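Local coordinates for sulfate permease family protein (Vibrio cholerae, PDB 4DGH) that forms the STAS domain of a SulP-family membrane protein that probably transports anions such as sulfate, at residues Arg19-Tyr24 with Ala121-Ile126; Pro60-Thr65 with Ser91-Lys96; Gly81-Ile86 with Glu108-Pro113. All blocks are in the same frame, centred on the assembly; numbering follows the deposited sequence.

Interaction 1: residues Arg19-Tyr24 with Ala121-Ile126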
ATOM      1  N   ARG A  19      15.539 -20.159 -11.202  1.00 25.72           N
ATOM      2  CA  ARG A  19      16.021 -18.809 -11.440  1.00 27.18           C
ATOM      3  C   ARG A  19      15.378 -18.147 -12.685  1.00 22.53           C
ATOM      4  O   ARG A  19      15.223 -16.908 -12.723  1.00 20.89           O
ATOM      5  CB  ARG A  19      17.530 -18.913 -11.755  1.00 32.90           C
ATOM      6  CG  ARG A  19      18.343 -17.891 -11.029  1.00 47.57           C
ATOM      7  CD  ARG A  19      19.818 -18.257 -11.204  1.00 53.49           C
ATOM      8  NE  ARG A  19      20.033 -18.299 -12.639  1.00 65.41           N
ATOM      9  CZ  ARG A  19      20.469 -17.247 -13.321  1.00 75.96           C
ATOM     10  NH1 ARG A  19      20.792 -16.141 -12.652  1.00 80.51           N
ATOM     11  NH2 ARG A  19      20.602 -17.307 -14.640  1.00 74.06           N
ATOM     12  N   GLU A  20      15.118 -18.958 -13.714  1.00 21.41           N
ATOM     13  CA  GLU A  20      14.460 -18.498 -14.939  1.00 23.29           C
ATOM     14  C   GLU A  20      13.007 -18.064 -14.888  1.00 22.30           C
ATOM     15  O   GLU A  20      12.560 -17.484 -15.872  1.00 23.03           O
ATOM     16  CB  GLU A  20      14.629 -19.467 -16.138  1.00 25.86           C
ATOM     17  CG  GLU A  20      16.076 -19.717 -16.404  1.00 30.87           C
ATOM     18  CD  GLU A  20      16.592 -20.903 -15.624  1.00 34.95           C
ATOM     19  OE1 GLU A  20      16.071 -21.323 -14.512  1.00 31.54           O
ATOM     20  OE2 GLU A  20      17.483 -21.508 -16.226  1.00 42.90           O
ATOM     21  N   LEU A  21      12.285 -18.302 -13.771  1.00 21.38           N
ATOM     22  CA  LEU A  21      10.843 -18.022 -13.775  1.00 20.00           C
ATOM     23  C   LEU A  21      10.524 -17.061 -12.622  1.00 21.35           C
ATOM     24  O   LEU A  21      10.971 -17.284 -11.471  1.00 21.13           O
ATOM     25  CB  LEU A  21      10.140 -19.350 -13.550  1.00 20.95           C
ATOM     26  CG  LEU A  21       8.630 -19.259 -13.401  1.00 22.46           C
ATOM     27  CD1 LEU A  21       8.067 -18.753 -14.720  1.00 20.66           C
ATOM     28  CD2 LEU A  21       8.138 -20.648 -13.140  1.00 22.10           C
ATOM     29  N   ALA A  22       9.716 -16.042 -12.895  1.00 19.17           N
ATOM     30  CA  ALA A  22       9.233 -15.124 -11.876  1.00 18.49           C
ATOM     31  C   ALA A  22       7.690 -15.150 -11.937  1.00 18.67           C
ATOM     32  O   ALA A  22       7.069 -15.592 -12.920  1.00 17.61           O
ATOM     33  CB  ALA A  22       9.801 -13.731 -12.109  1.00 17.84           C
ATOM     34  N   VAL A  23       7.071 -14.699 -10.861  1.00 18.17           N
ATOM     35  CA  VAL A  23       5.619 -14.775 -10.772  1.00 18.22           C
ATOM     36  C   VAL A  23       5.241 -13.450 -10.100  1.00 18.42           C
ATOM     37  O   VAL A  23       5.844 -13.063  -9.055  1.00 18.58           O
ATOM     38  CB  VAL A  23       5.184 -15.945  -9.892  1.00 17.36           C
ATOM     39  CG1 VAL A  23       3.667 -15.841  -9.683  1.00 18.86           C
ATOM     40  CG2 VAL A  23       5.546 -17.270 -10.541  1.00 18.56           C
ATOM     41  N   TYR A  24       4.267 -12.763 -10.671  1.00 17.87           N
ATOM     42  CA  TYR A  24       3.787 -11.517 -10.059  1.00 20.41           C
ATOM     43  C   TYR A  24       2.285 -11.479 -10.102  1.00 21.06           C
ATOM     44  O   TYR A  24       1.695 -11.889 -11.112  1.00 21.46           O
ATOM     45  CB  TYR A  24       4.386 -10.314 -10.848  1.00 21.81           C
ATOM     46  CG  TYR A  24       3.938  -8.962 -10.211  1.00 28.33           C
ATOM     47  CD1 TYR A  24       4.442  -8.543  -8.938  1.00 31.73           C
ATOM     48  CD2 TYR A  24       3.032  -8.129 -10.847  1.00 26.79           C
ATOM     49  CE1 TYR A  24       4.022  -7.344  -8.342  1.00 30.16           C
ATOM     50  CE2 TYR A  24       2.656  -6.885 -10.239  1.00 29.47           C
ATOM     51  CZ  TYR A  24       3.086  -6.567  -8.997  1.00 30.56           C
ATOM     52  OH  TYR A  24       2.656  -5.351  -8.407  1.00 39.64           O
ATOM     53  N   ALA A 121       3.330 -25.161 -17.752  1.00 23.25           N
ATOM     54  CA  ALA A 121       3.900 -24.808 -19.056  1.00 22.17           C
ATOM     55  C   ALA A 121       5.254 -24.111 -18.973  1.00 21.94           C
ATOM     56  O   ALA A 121       6.142 -24.371 -19.809  1.00 22.36           O
ATOM     57  CB  ALA A 121       2.959 -23.976 -19.882  1.00 21.71           C
ATOM     58  N   ALA A 122       5.432 -23.238 -18.002  1.00 20.75           N
ATOM     59  CA  ALA A 122       6.694 -22.487 -17.918  1.00 20.80           C
ATOM     60  C   ALA A 122       7.822 -23.419 -17.504  1.00 20.85           C
ATOM     61  O   ALA A 122       8.964 -23.372 -18.058  1.00 19.87           O
ATOM     62  CB  ALA A 122       6.601 -21.387 -16.843  1.00 20.98           C
ATOM     63  N   LEU A 123       7.537 -24.254 -16.526  1.00 19.77           N
ATOM     64  CA  LEU A 123       8.602 -25.165 -16.002  1.00 21.92           C
ATOM     65  C   LEU A 123       8.987 -26.134 -17.118  1.00 24.02           C
ATOM     66  O   LEU A 123      10.176 -26.471 -17.283  1.00 25.16           O
ATOM     67  CB  LEU A 123       8.136 -25.937 -14.793  1.00 21.47           C
ATOM     68  CG  LEU A 123       7.844 -25.122 -13.504  1.00 20.52           C
ATOM     69  CD1 LEU A 123       7.120 -25.994 -12.452  1.00 19.50           C
ATOM     70  CD2 LEU A 123       9.185 -24.610 -13.026  1.00 20.68           C
ATOM     71  N   THR A 124       8.021 -26.542 -17.927  1.00 25.48           N
ATOM     72  CA  THR A 124       8.318 -27.409 -19.076  1.00 26.69           C
ATOM     73  C   THR A 124       9.176 -26.710 -20.143  1.00 29.32           C
ATOM     74  O   THR A 124      10.120 -27.316 -20.690  1.00 30.30           O
ATOM     75  CB  THR A 124       7.006 -27.851 -19.732  1.00 26.86           C
ATOM     76  OG1 THR A 124       6.312 -28.704 -18.809  1.00 28.36           O
ATOM     77  CG2 THR A 124       7.256 -28.651 -21.064  1.00 30.50           C
ATOM     78  N   GLU A 125       8.844 -25.459 -20.456  1.00 27.19           N
ATOM     79  CA  GLU A 125       9.635 -24.668 -21.397  1.00 29.55           C
ATOM     80  C   GLU A 125      11.068 -24.393 -20.897  1.00 29.57           C
ATOM     81  O   GLU A 125      12.046 -24.486 -21.652  1.00 28.05           O
ATOM     82  CB  GLU A 125       8.939 -23.354 -21.727  1.00 30.94           C
ATOM     83  CG  GLU A 125       9.817 -22.402 -22.524  1.00 36.81           C
ATOM     84  CD  GLU A 125       9.008 -21.314 -23.242  1.00 45.44           C
ATOM     85  OE1 GLU A 125       7.753 -21.207 -23.045  1.00 49.51           O
ATOM     86  OE2 GLU A 125       9.627 -20.550 -24.013  1.00 47.79           O
ATOM     87  N   ILE A 126      11.209 -24.100 -19.616  1.00 28.15           N
ATOM     88  CA  ILE A 126      12.547 -23.909 -19.041  1.00 27.97           C
ATOM     89  C   ILE A 126      13.383 -25.187 -19.103  1.00 30.80           C
ATOM     90  O   ILE A 126      14.585 -25.144 -19.409  1.00 32.26           O
ATOM     91  CB  ILE A 126      12.462 -23.333 -17.595  1.00 26.89           C
ATOM     92  CG1 ILE A 126      12.023 -21.873 -17.718  1.00 27.18           C
ATOM     93  CG2 ILE A 126      13.838 -23.371 -16.930  1.00 30.10           C
ATOM     94  CD1 ILE A 126      11.252 -21.267 -16.533  1.00 27.06           C
TER

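Interaction 2: residues Pro60-Thr65 with Ser91-Lys96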
ATOM      1  N   PRO A  60     -10.986  -8.054 -10.486  1.00 24.00           N
ATOM      2  CA  PRO A  60     -12.378  -8.348 -10.791  1.00 24.05           C
ATOM      3  C   PRO A  60     -12.911  -7.689 -12.083  1.00 24.54           C
ATOM      4  O   PRO A  60     -13.867  -8.174 -12.663  1.00 23.51           O
ATOM      5  CB  PRO A  60     -13.142  -7.816  -9.533  1.00 26.47           C
ATOM      6  CG  PRO A  60     -12.258  -6.735  -9.017  1.00 25.04           C
ATOM      7  CD  PRO A  60     -10.849  -7.138  -9.317  1.00 24.20           C
ATOM      8  N   PHE A  61     -12.298  -6.606 -12.533  1.00 23.14           N
ATOM      9  CA  PHE A  61     -12.722  -5.953 -13.743  1.00 24.12           C
ATOM     10  C   PHE A  61     -11.525  -5.087 -14.153  1.00 24.52           C
ATOM     11  O   PHE A  61     -10.607  -4.880 -13.353  1.00 23.05           O
ATOM     12  CB  PHE A  61     -13.996  -5.070 -13.571  1.00 25.54           C
ATOM     13  CG  PHE A  61     -13.770  -3.879 -12.680  1.00 25.31           C
ATOM     14  CD1 PHE A  61     -13.263  -2.658 -13.208  1.00 26.09           C
ATOM     15  CD2 PHE A  61     -14.000  -3.977 -11.294  1.00 27.92           C
ATOM     16  CE1 PHE A  61     -12.990  -1.585 -12.345  1.00 27.37           C
ATOM     17  CE2 PHE A  61     -13.759  -2.893 -10.441  1.00 29.52           C
ATOM     18  CZ  PHE A  61     -13.215  -1.704 -10.985  1.00 28.90           C
HETATM   19  N   MSE A  62     -11.535  -4.611 -15.405  1.00 25.67           N
HETATM   20  CA  MSE A  62     -10.478  -3.709 -15.871  1.00 26.10           C
HETATM   21  C   MSE A  62     -11.141  -2.708 -16.776  1.00 28.23           C
HETATM   22  O   MSE A  62     -12.019  -3.066 -17.584  1.00 30.43           O
HETATM   23  CB  MSE A  62      -9.468  -4.357 -16.772  1.00 29.69           C
HETATM   24  CG  MSE A  62      -8.719  -5.392 -15.979  1.00 34.03           C
HETATM   25 SE   MSE A  62      -7.071  -5.737 -17.005  0.84 40.21          SE
HETATM   26  CE  MSE A  62      -6.108  -4.122 -16.674  1.00 36.15           C
ATOM     27  N   ASP A  63     -10.831  -1.433 -16.577  1.00 24.52           N
ATOM     28  CA  ASP A  63     -11.298  -0.422 -17.495  1.00 24.48           C
ATOM     29  C   ASP A  63     -10.138  -0.041 -18.399  1.00 24.75           C
ATOM     30  O   ASP A  63      -9.013  -0.596 -18.269  1.00 22.31           O
ATOM     31  CB  ASP A  63     -11.949   0.793 -16.702  1.00 25.40           C
ATOM     32  CG  ASP A  63     -11.016   1.438 -15.693  0.75 25.62           C
ATOM     33  OD1 ASP A  63      -9.799   1.527 -15.974  0.75 24.54           O
ATOM     34  OD2 ASP A  63     -11.491   1.866 -14.576  0.75 26.22           O
ATOM     35  N   ILE A  64     -10.399   0.937 -19.286  1.00 26.04           N
ATOM     36  CA  ILE A  64      -9.379   1.451 -20.183  1.00 25.67           C
ATOM     37  C   ILE A  64      -8.107   1.857 -19.438  1.00 23.81           C
ATOM     38  O   ILE A  64      -6.994   1.768 -20.004  1.00 24.33           O
ATOM     39  CB  ILE A  64      -9.922   2.603 -21.091  1.00 26.48           C
ATOM     40  CG1 ILE A  64      -9.146   2.650 -22.433  1.00 31.33           C
ATOM     41  CG2 ILE A  64     -10.186   3.904 -20.277  1.00 29.00           C
ATOM     42  CD1 ILE A  64      -9.847   3.530 -23.492  1.00 35.65           C
ATOM     43  N   THR A  65      -8.234   2.346 -18.219  1.00 22.72           N
ATOM     44  CA  THR A  65      -7.066   2.792 -17.503  1.00 23.45           C
ATOM     45  C   THR A  65      -6.199   1.593 -17.066  1.00 23.95           C
ATOM     46  O   THR A  65      -4.947   1.651 -17.153  1.00 25.20           O
ATOM     47  CB  THR A  65      -7.348   3.765 -16.286  1.00 25.10           C
ATOM     48  OG1 THR A  65      -8.002   3.042 -15.274  1.00 29.88           O
ATOM     49  CG2 THR A  65      -8.303   4.909 -16.653  1.00 26.63           C
ATOM     50  N   SER A  91     -14.045 -14.681 -16.179  1.00 28.27           N
ATOM     51  CA  SER A  91     -14.708 -14.742 -17.491  1.00 30.90           C
ATOM     52  C   SER A  91     -14.851 -13.383 -18.140  1.00 30.41           C
ATOM     53  O   SER A  91     -14.710 -13.276 -19.334  1.00 31.09           O
ATOM     54  CB  SER A  91     -16.071 -15.491 -17.441  1.00 37.84           C
ATOM     55  OG  SER A  91     -17.036 -14.786 -16.640  1.00 39.18           O
ATOM     56  N   ARG A  92     -15.124 -12.333 -17.390  1.00 28.21           N
ATOM     57  CA  ARG A  92     -15.232 -11.065 -18.018  1.00 28.71           C
ATOM     58  C   ARG A  92     -13.917 -10.381 -18.353  1.00 26.28           C
ATOM     59  O   ARG A  92     -13.755  -9.798 -19.412  1.00 26.49           O
ATOM     60  CB  ARG A  92     -16.217 -10.148 -17.292  1.00 33.20           C
ATOM     61  CG  ARG A  92     -15.655  -9.334 -16.189  1.00 40.96           C
ATOM     62  CD  ARG A  92     -16.786  -8.443 -15.650  1.00 47.51           C
ATOM     63  NE  ARG A  92     -16.504  -8.150 -14.266  1.00 49.64           N
ATOM     64  CZ  ARG A  92     -17.421  -7.955 -13.316  1.00 58.78           C
ATOM     65  NH1 ARG A  92     -18.738  -8.010 -13.591  1.00 58.27           N
ATOM     66  NH2 ARG A  92     -17.020  -7.692 -12.067  1.00 58.74           N
ATOM     67  N   VAL A  93     -12.975 -10.370 -17.420  1.00 23.71           N
ATOM     68  CA  VAL A  93     -11.660  -9.853 -17.756  1.00 21.92           C
ATOM     69  C   VAL A  93     -11.061 -10.642 -18.946  1.00 20.84           C
ATOM     70  O   VAL A  93     -10.355 -10.031 -19.760  1.00 20.81           O
ATOM     71  CB  VAL A  93     -10.734  -9.954 -16.543  1.00 19.32           C
ATOM     72  CG1 VAL A  93      -9.316  -9.496 -16.861  1.00 19.52           C
ATOM     73  CG2 VAL A  93     -11.336  -9.056 -15.412  1.00 20.37           C
ATOM     74  N   SER A  94     -11.296 -11.949 -18.991  1.00 21.43           N
ATOM     75  CA  SER A  94     -10.803 -12.795 -20.143  1.00 23.44           C
ATOM     76  C   SER A  94     -11.298 -12.197 -21.503  1.00 23.99           C
ATOM     77  O   SER A  94     -10.527 -12.047 -22.418  1.00 23.68           O
ATOM     78  CB  SER A  94     -11.299 -14.239 -20.030  1.00 25.27           C
ATOM     79  OG  SER A  94     -10.562 -14.937 -19.050  1.00 28.21           O
ATOM     80  N   GLN A  95     -12.576 -11.895 -21.603  1.00 24.96           N
ATOM     81  CA  GLN A  95     -13.131 -11.217 -22.841  1.00 27.55           C
ATOM     82  C   GLN A  95     -12.491  -9.866 -23.066  1.00 25.66           C
ATOM     83  O   GLN A  95     -12.198  -9.536 -24.201  1.00 23.81           O
ATOM     84  CB  GLN A  95     -14.667 -11.022 -22.827  1.00 29.17           C
ATOM     85  CG  GLN A  95     -15.439 -12.256 -22.342  1.00 36.30           C
ATOM     86  CD  GLN A  95     -16.944 -12.011 -22.034  1.00 42.99           C
ATOM     87  OE1 GLN A  95     -17.437 -12.276 -20.910  1.00 46.09           O
ATOM     88  NE2 GLN A  95     -17.675 -11.562 -23.036  1.00 37.08           N
ATOM     89  N   LYS A  96     -12.302  -9.082 -21.993  1.00 25.36           N
ATOM     90  CA  LYS A  96     -11.685  -7.754 -22.135  1.00 27.33           C
ATOM     91  C   LYS A  96     -10.253  -7.863 -22.653  1.00 24.83           C
ATOM     92  O   LYS A  96      -9.826  -7.060 -23.464  1.00 24.78           O
ATOM     93  CB  LYS A  96     -11.612  -7.010 -20.795  1.00 29.90           C
ATOM     94  CG  LYS A  96     -12.498  -5.865 -20.611  1.00 38.75           C
ATOM     95  CD  LYS A  96     -11.841  -4.586 -21.009  1.00 39.81           C
ATOM     96  CE  LYS A  96     -13.017  -3.702 -21.246  1.00 37.63           C
ATOM     97  NZ  LYS A  96     -13.468  -3.157 -19.962  1.00 31.96           N
TER

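Interaction 3: residues Gly81-Ile86 with Glu108-Pro113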
ATOM      1  N   GLY A  81      13.410  -8.877 -23.087  1.00 24.90           N
ATOM      2  CA  GLY A  81      13.551 -10.236 -23.459  1.00 25.23           C
ATOM      3  C   GLY A  81      12.693 -11.172 -22.618  1.00 24.47           C
ATOM      4  O   GLY A  81      12.778 -12.388 -22.819  1.00 26.70           O
ATOM      5  N   ILE A  82      11.807 -10.646 -21.779  1.00 22.35           N
ATOM      6  CA  ILE A  82      10.980 -11.523 -20.894  1.00 21.24           C
ATOM      7  C   ILE A  82       9.719 -11.956 -21.628  1.00 21.06           C
ATOM      8  O   ILE A  82       8.992 -11.108 -22.183  1.00 20.16           O
ATOM      9  CB  ILE A  82      10.633 -10.839 -19.591  1.00 21.80           C
ATOM     10  CG1 ILE A  82      11.891 -10.218 -18.993  1.00 21.90           C
ATOM     11  CG2 ILE A  82       9.939 -11.848 -18.621  1.00 21.36           C
ATOM     12  CD1 ILE A  82      11.626  -9.169 -17.921  1.00 22.42           C
ATOM     13  N   LYS A  83       9.493 -13.278 -21.644  1.00 21.85           N
ATOM     14  CA  LYS A  83       8.245 -13.845 -22.122  1.00 20.63           C
ATOM     15  C   LYS A  83       7.217 -13.789 -20.998  1.00 20.04           C
ATOM     16  O   LYS A  83       7.502 -14.210 -19.872  1.00 21.47           O
ATOM     17  CB  LYS A  83       8.503 -15.310 -22.496  1.00 21.89           C
ATOM     18  CG  LYS A  83       7.293 -16.087 -22.917  1.00 24.91           C
ATOM     19  CD  LYS A  83       7.720 -17.463 -23.501  1.00 28.30           C
ATOM     20  CE  LYS A  83       6.555 -18.083 -24.219  1.00 31.61           C
ATOM     21  NZ  LYS A  83       6.958 -19.360 -24.942  1.00 33.90           N
ATOM     22  N   VAL A  84       6.053 -13.252 -21.289  1.00 18.48           N
ATOM     23  CA  VAL A  84       5.055 -12.990 -20.295  1.00 18.32           C
ATOM     24  C   VAL A  84       3.894 -13.938 -20.526  1.00 18.52           C
ATOM     25  O   VAL A  84       3.396 -14.038 -21.699  1.00 19.30           O
ATOM     26  CB  VAL A  84       4.588 -11.543 -20.328  1.00 19.29           C
ATOM     27  CG1 VAL A  84       3.420 -11.314 -19.325  1.00 18.19           C
ATOM     28  CG2 VAL A  84       5.771 -10.572 -20.174  1.00 18.70           C
ATOM     29  N   LEU A  85       3.580 -14.753 -19.505  1.00 16.64           N
ATOM     30  CA  LEU A  85       2.351 -15.535 -19.520  1.00 17.28           C
ATOM     31  C   LEU A  85       1.312 -14.840 -18.612  1.00 17.83           C
ATOM     32  O   LEU A  85       1.685 -14.198 -17.645  1.00 19.04           O
ATOM     33  CB  LEU A  85       2.556 -16.958 -18.980  1.00 18.09           C
ATOM     34  CG  LEU A  85       3.303 -18.033 -19.789  1.00 21.68           C
ATOM     35  CD1 LEU A  85       4.343 -17.548 -20.767  1.00 20.67           C
ATOM     36  CD2 LEU A  85       3.735 -19.241 -18.978  1.00 19.90           C
ATOM     37  N   ILE A  86       0.019 -15.050 -18.911  1.00 16.43           N
ATOM     38  CA  ILE A  86      -1.011 -14.518 -18.091  1.00 17.29           C
ATOM     39  C   ILE A  86      -1.861 -15.693 -17.610  1.00 18.61           C
ATOM     40  O   ILE A  86      -2.196 -16.627 -18.420  1.00 19.95           O
ATOM     41  CB  ILE A  86      -1.839 -13.585 -18.941  1.00 18.07           C
ATOM     42  CG1 ILE A  86      -1.044 -12.273 -19.253  1.00 19.28           C
ATOM     43  CG2 ILE A  86      -3.192 -13.334 -18.273  1.00 18.42           C
ATOM     44  CD1 ILE A  86      -1.863 -11.409 -20.222  1.00 19.91           C
ATOM     45  N   GLU A 108      -1.762 -15.889 -27.864  1.00 24.49           N
ATOM     46  CA  GLU A 108      -2.867 -16.776 -27.336  1.00 24.85           C
ATOM     47  C   GLU A 108      -2.338 -17.956 -26.581  1.00 23.66           C
ATOM     48  O   GLU A 108      -2.960 -18.381 -25.596  1.00 22.61           O
ATOM     49  CB  GLU A 108      -3.753 -17.405 -28.464  1.00 28.51           C
ATOM     50  CG  GLU A 108      -4.036 -16.377 -29.512  1.00 33.36           C
ATOM     51  CD  GLU A 108      -4.717 -16.875 -30.790  1.00 38.82           C
ATOM     52  OE1 GLU A 108      -4.650 -18.103 -31.110  1.00 35.92           O
ATOM     53  OE2 GLU A 108      -5.301 -15.944 -31.468  1.00 39.62           O
ATOM     54  N   GLN A 109      -1.227 -18.501 -27.053  1.00 23.41           N
ATOM     55  CA  GLN A 109      -0.689 -19.744 -26.484  1.00 25.90           C
ATOM     56  C   GLN A 109      -0.099 -19.504 -25.039  1.00 26.32           C
ATOM     57  O   GLN A 109       0.163 -20.455 -24.305  1.00 24.38           O
ATOM     58  CB  GLN A 109       0.341 -20.376 -27.419  1.00 30.54           C
ATOM     59  CG  GLN A 109       1.629 -19.541 -27.600  1.00 34.36           C
ATOM     60  CD  GLN A 109       1.525 -18.402 -28.682  1.00 39.37           C
ATOM     61  OE1 GLN A 109       0.457 -17.873 -29.011  1.00 40.16           O
ATOM     62  NE2 GLN A 109       2.660 -18.075 -29.263  1.00 44.23           N
ATOM     63  N   ASN A 110       0.057 -18.230 -24.668  1.00 23.10           N
ATOM     64  CA  ASN A 110       0.638 -17.859 -23.379  1.00 21.51           C
ATOM     65  C   ASN A 110      -0.396 -17.369 -22.384  1.00 21.74           C
ATOM     66  O   ASN A 110      -0.021 -16.802 -21.350  1.00 19.64           O
ATOM     67  CB  ASN A 110       1.691 -16.788 -23.667  1.00 21.29           C
ATOM     68  CG  ASN A 110       2.829 -17.367 -24.485  1.00 22.94           C
ATOM     69  OD1 ASN A 110       3.235 -18.523 -24.301  1.00 25.25           O
ATOM     70  ND2 ASN A 110       3.342 -16.569 -25.413  1.00 26.51           N
ATOM     71  N   VAL A 111      -1.688 -17.574 -22.685  1.00 19.37           N
ATOM     72  CA  VAL A 111      -2.759 -17.186 -21.771  1.00 20.05           C
ATOM     73  C   VAL A 111      -3.449 -18.474 -21.202  1.00 20.67           C
ATOM     74  O   VAL A 111      -3.787 -19.368 -21.965  1.00 21.23           O
ATOM     75  CB  VAL A 111      -3.812 -16.264 -22.470  1.00 20.48           C
ATOM     76  CG1 VAL A 111      -4.915 -15.834 -21.454  1.00 21.53           C
ATOM     77  CG2 VAL A 111      -3.135 -15.005 -22.983  1.00 20.56           C
ATOM     78  N   TYR A 112      -3.534 -18.585 -19.889  1.00 19.25           N
ATOM     79  CA  TYR A 112      -3.972 -19.815 -19.204  1.00 20.72           C
ATOM     80  C   TYR A 112      -5.136 -19.529 -18.317  1.00 21.56           C
ATOM     81  O   TYR A 112      -5.123 -18.540 -17.595  1.00 20.53           O
ATOM     82  CB  TYR A 112      -2.803 -20.398 -18.381  1.00 20.29           C
ATOM     83  CG  TYR A 112      -1.674 -20.896 -19.246  1.00 19.40           C
ATOM     84  CD1 TYR A 112      -1.695 -22.196 -19.746  1.00 21.27           C
ATOM     85  CD2 TYR A 112      -0.645 -20.025 -19.691  1.00 19.07           C
ATOM     86  CE1 TYR A 112      -0.707 -22.691 -20.567  1.00 22.22           C
ATOM     87  CE2 TYR A 112       0.371 -20.524 -20.494  1.00 19.55           C
ATOM     88  CZ  TYR A 112       0.310 -21.851 -20.933  1.00 21.28           C
ATOM     89  OH  TYR A 112       1.279 -22.338 -21.778  1.00 23.68           O
ATOM     90  N   PRO A 113      -6.164 -20.410 -18.330  1.00 22.90           N
ATOM     91  CA  PRO A 113      -7.267 -20.187 -17.421  1.00 23.38           C
ATOM     92  C   PRO A 113      -6.851 -20.242 -15.956  1.00 22.44           C
ATOM     93  O   PRO A 113      -7.429 -19.504 -15.168  1.00 22.21           O
ATOM     94  CB  PRO A 113      -8.269 -21.338 -17.760  1.00 25.85           C
ATOM     95  CG  PRO A 113      -7.928 -21.698 -19.153  1.00 26.63           C
ATOM     96  CD  PRO A 113      -6.412 -21.530 -19.274  1.00 25.40           C
TER
HETATM   97  O   HOH W   1       4.768 -20.053 -25.819  1.00 34.99           O

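Interaction 1: residues Arg19-Tyr24 with Ala121-Ile126
Leu21 and Glu20 meet the last turns of helix 115-128 mainly through apolar side-chain contacts. With CG anti to the backbone N (chi1 175°), Leu21 has its branch point on the helix side, and both methyls reach the helix. Leu21 CD1 rests on Ala122 CB at 3.7 Å, and Leu21 CD2 lies 4.1 Å from the same CB. Leu21 CD2 also meets Leu123 CD2 at 4.1 Å, the two side chains crossing at about a right angle. Ile126 closes the other end. Ile126 CD1 sits against Leu21 CB at 3.7 Å and Glu20 CB at 3.8 Å.

The carboxylate of Glu20 takes part only by van der Waals contact. The chain bends at chi2, and Glu20 OE1 comes to 3.9 Å from Ile126 CG2. This edge is partly exposed, whereas Leu21 and Ala122 are buried.

Strand 21-24 and helix 121-126 run nearly antiparallel, at 161°, with axes 10.1 Å apart. This is layer packing of a helix on an outer strand of the parallel STAS sheet. Leu119 of the same helix also touches Leu21. Helix 3-11 reaches Leu123 through Leu9. Strand 51-55 pairs with strand 21-25 within the sheet, and Asp63 of the second subunit bonds to Val23 N.

Interaction 2: residues Pro60-Thr65 with Ser91-Lys96
Arg92 and Lys96 of helix 91-99 each reach a backbone carbonyl of the loop leading into helix 64-78. In this STAS domain, the contact joins the first turns of helix 91-99 to that loop. Asp63 is the N-cap of helix 64-78: Asp63 OD1 accepts a weak capping bond from Thr65 N.

The closely packed part centres on Val93. Val93 CG2 lies 3.8 Å from Phe61 CA, and Val93 CG1 lies 4.2 Å from Met62 CG. The side chain of Met62, a selenomethionine, also touches Ile67 and Leu70 of helix 64-78. The Phe61 side chain packs on Pro29 and Phe30.

The partly exposed side holds Pro60 and Arg92. Arg92 grips Pro60 O side-on with two nitrogens, NE at 3.1 Å and NH2 at 3.2 Å. The oxygen lies in the guanidinium plane. NE approaches in the carbonyl plane, but NH2 stands above it. This pair of hydrogen bonds to one oxygen would limit rotation of the guanidinium.

Lys96 lies on the buried side, where Leu17 of the third subunit supplies a second carbonyl to its NZ. Asp63 OD2 accepts from Val23 N of that subunit. The Lys96 chain bends at chi2 and chi4. Lys96 NZ donates a hydrogen bond to Met62 O at 2.8 Å, in the carbonyl plane, with a C=O...N angle of 158°.

Interaction 3: residues Gly81-Ile86 with Glu108-Pro113
Ile86 makes both backbone hydrogen bonds of this contact. Ile86 N donates to Asn110 O at 3.0 Å, and Ile86 O accepts from Tyr112 N at 2.8 Å. Both bonds are fairly straight, with N-H...O angles of 160° and 157°. The same two oxygens receive CA-H...O contacts, from Leu85 CA to Asn110 O and from Val111 CA to Ile86 O.

This is a parallel beta bridge between Ile86 and Val111. It adds the short strand 111-112 to the edge of the parallel STAS sheet, beside strand 83-87. Helices 91-99 and 102-106 lie between the two strands in the chain. On the other side of strand 83-87, strand 51-55 bonds to Lys83 and Leu85.

The apolar contacts lie on both faces. Ile86 CG2 and Val111 CG1 share one face at 4.4 Å, and both residues touch Val106 of helix 102-106. On the other face, Leu85 CD2 lies 3.9 Å from Tyr112 CE2, oblique to the ring. Ala118 and Ala121 of helix 115-128 also meet Tyr112.

The polar contacts centre on Asn110. With CG anti to the carbonyl carbon (chi1 -65°), the amide carbon of Asn110 sits close to both Lys83 CE and Leu85 CD1. Leu85 CD1 lies 3.8 Å from Asn110 OD1 and 4.0 Å from Asn110 CB, the two side chains crossing at about a right angle. A water accepts from Lys83 NZ and donates to Asn110 OD1. Both links of this bridge are very short, the water oxygen lying 2.6 Å from Asn110 OD1, so its exact geometry is doubtful. The lysine chain is extended beyond CG, and Lys83 CE passes 3.4 Å from Asn110 OD1. The ammonium also forms a salt bridge with Glu125. Asn110 ND2 donates to Val106 O.

From the N terminus, the chain enters the sheet at strand 21-25. It passes through strand 51-55 to the loop 60-65, then through helix 64-78 to strand 83-87. Helix 91-99 closes interaction 2 back onto 60-65. Strand 111-112 closes interaction 3 onto strand 83-87. These two loops cross, and their centres are about 17 Å apart. Helix 115-128 closes interaction 1 on the first strand, and both other contacts nest inside that loop. Interactions 1 and 3 touch where helix 115-128 lies against strand 83-87, with Ala122 CB packed on Leu85 CD2. Interaction 2 lies on the opposite side of the chain's centre from interaction 1.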